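Local coordinates for Two-component system sensor histidine kinase (Bacteroides thetaiotaomicron, PDB 3OTT), which is a putative membrane-spanning histidine kinase receptor, represented by its extracellular domain, that probably senses saccharides and is inferred to signal by phosphorelay and transcription control, at residues D30-I35 against I659-S664. Numbering follows the deposited sequence.
Sequences DSEGLI and IRYTNS. With TBR (hexatantalum dodecabromide), chain D.
The type I beta turn from Asp30 to Gly33, at a hairpin end of a propeller blade, receives Arg660 and Tyr661 from a loop of the C-terminal beta-sandwich. A bound hexatantalum dodecabromide cluster, a heavy-atom reagent, lies against the turn, its BR8 3.3 Å from Ser31 O. Arg660 is extended, with CG anti to the backbone N, and meets Asp30 tip to tip in an end-on bidentate salt bridge. Arg660 NH2 donates to Asp30 OD1 and Arg660 NH1 to Asp30 OD2, each at 2.9 Å, with N-H...O angles of 170° and 173°. The two groups are not coplanar, their planes lying 41° apart. Asp30 OD1 also accepts from Glu32 N on its anti lone pair, at 3.2 Å, an Asx turn, and from Leu34 N, while Asp30 OD2 takes a bond from Trp36 NE1, so the carboxylate is fixed from several directions. Tyr661 OH lies 3.1 Å above the centre of the Arg660 guanidinium and donates to Glu32 OE2 at 3.1 Å; on the opposite face, Leu34 CD1 comes within 3.3 Å of Arg660 NH1. The contact joins the loop linking strands 24-29 and 35-39 to the one preceding strand 664-667, with Tyr89 touching Asp30 and Tyr661, and Leu637 of strand 637-643 touching Arg660.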
# COMPACT_ATOMS: atom_id res chain seq x y z
N ASP B 30 -16.23 7.52 -12.25
CA ASP B 30 -14.88 7.64 -12.82
C ASP B 30 -13.88 8.06 -11.73
O ASP B 30 -14.28 8.38 -10.61
CB ASP B 30 -14.82 8.55 -14.06
CG ASP B 30 -15.40 10.00 -13.82
OD1 ASP B 30 -14.95 10.71 -12.91
OD2 ASP B 30 -16.24 10.47 -14.64
N SER B 31 -12.59 8.08 -12.07
CA SER B 31 -11.53 8.21 -11.05
C SER B 31 -11.46 9.64 -10.51
O SER B 31 -10.67 9.92 -9.65
CB SER B 31 -10.15 7.82 -11.61
OG SER B 31 -9.96 8.50 -12.86
N GLU B 32 -12.28 10.52 -11.07
CA GLU B 32 -12.34 11.93 -10.63
C GLU B 32 -13.69 12.19 -9.96
O GLU B 32 -14.03 13.30 -9.67
CB GLU B 32 -12.01 12.89 -11.81
CG GLU B 32 -10.52 12.71 -12.30
CD GLU B 32 -10.23 13.16 -13.77
OE1 GLU B 32 -9.39 14.09 -13.95
OE2 GLU B 32 -10.79 12.56 -14.73
N GLY B 33 -14.46 11.13 -9.70
CA GLY B 33 -15.69 11.25 -8.88
C GLY B 33 -17.02 11.54 -9.56
O GLY B 33 -18.04 11.58 -8.89
N LEU B 34 -17.08 11.67 -10.87
CA LEU B 34 -18.40 11.88 -11.52
C LEU B 34 -19.24 10.59 -11.61
O LEU B 34 -18.74 9.53 -12.03
CB LEU B 34 -18.24 12.43 -12.94
CG LEU B 34 -19.16 13.56 -13.53
CD1 LEU B 34 -18.93 13.82 -15.08
CD2 LEU B 34 -20.54 13.27 -13.45
N ILE B 35 -20.51 10.67 -11.28
CA ILE B 35 -21.41 9.53 -11.44
C ILE B 35 -22.01 9.41 -12.84
O ILE B 35 -22.55 10.38 -13.37
CB ILE B 35 -22.52 9.65 -10.43
CG1 ILE B 35 -21.91 9.60 -9.02
CG2 ILE B 35 -23.55 8.59 -10.67
CD1 ILE B 35 -21.52 8.21 -8.61
N ILE B 659 -15.58 20.26 -22.25
CA ILE B 659 -15.45 21.38 -21.33
C ILE B 659 -14.84 20.93 -19.99
O ILE B 659 -14.13 21.70 -19.35
CB ILE B 659 -16.82 22.10 -21.13
CG1 ILE B 659 -16.65 23.46 -20.45
CG2 ILE B 659 -17.83 21.24 -20.29
CD1 ILE B 659 -15.85 24.45 -21.25
N ARG B 660 -15.09 19.68 -19.59
CA ARG B 660 -14.56 19.21 -18.32
C ARG B 660 -13.03 19.11 -18.31
O ARG B 660 -12.43 19.21 -17.26
CB ARG B 660 -15.21 17.88 -17.98
CG ARG B 660 -14.84 17.26 -16.58
CD ARG B 660 -15.26 15.77 -16.55
NE ARG B 660 -14.85 15.16 -15.29
CZ ARG B 660 -15.12 13.91 -14.91
NH1 ARG B 660 -15.81 13.09 -15.69
NH2 ARG B 660 -14.70 13.49 -13.73
N TYR B 661 -12.41 18.95 -19.50
CA TYR B 661 -10.98 18.66 -19.65
C TYR B 661 -10.19 19.72 -20.40
O TYR B 661 -9.15 19.41 -21.03
CB TYR B 661 -10.79 17.28 -20.32
CG TYR B 661 -11.28 16.15 -19.43
CD1 TYR B 661 -10.60 15.83 -18.22
CD2 TYR B 661 -12.44 15.46 -19.75
CE1 TYR B 661 -11.09 14.83 -17.39
CE2 TYR B 661 -12.94 14.45 -18.92
CZ TYR B 661 -12.27 14.14 -17.76
OH TYR B 661 -12.82 13.16 -16.98
N THR B 662 -10.71 20.95 -20.41
CA THR B 662 -10.08 22.00 -21.18
C THR B 662 -9.78 23.15 -20.28
O THR B 662 -10.63 23.54 -19.49
CB THR B 662 -10.97 22.54 -22.31
OG1 THR B 662 -11.74 21.48 -22.85
CG2 THR B 662 -10.10 23.03 -23.42
N ASN B 663 -8.58 23.68 -20.43
CA ASN B 663 -8.11 24.88 -19.78
C ASN B 663 -8.30 26.12 -20.72
O ASN B 663 -8.20 27.27 -20.29
CB ASN B 663 -6.60 24.70 -19.46
CG ASN B 663 -6.31 23.44 -18.55
OD1 ASN B 663 -5.37 22.66 -18.82
ND2 ASN B 663 -7.11 23.26 -17.49
N SER B 664 -8.54 25.86 -22.01
CA SER B 664 -8.51 26.89 -23.04
C SER B 664 -9.48 26.56 -24.15
O SER B 664 -9.37 25.51 -24.81
CB SER B 664 -7.13 27.03 -23.66
OG SER B 664 -6.27 27.78 -22.82
TA1 TBR D . -11.51 10.35 -2.42
TA2 TBR D . -13.40 11.87 -3.69
TA3 TBR D . -11.33 13.15 -2.20
TA4 TBR D . -11.41 13.30 -5.02
TA5 TBR D . -9.49 11.73 -3.72
TA6 TBR D . -11.55 10.48 -5.12
BR1 TBR D . -14.03 10.06 -1.85
BR2 TBR D . -11.24 11.52 -0.10
BR3 TBR D . -9.03 9.78 -2.06
BR4 TBR D . -11.38 8.21 -3.86
BR5 TBR D . -13.89 13.60 -1.83
BR6 TBR D . -8.78 13.45 -1.86
BR7 TBR D . -8.85 13.53 -5.50
BR8 TBR D . -11.48 11.99 -7.26
BR9 TBR D . -13.94 13.81 -5.36
BRA TBR D . -11.19 15.43 -3.50
BRB TBR D . -9.04 10.03 -5.63
BRC TBR D . -14.12 10.17 -5.47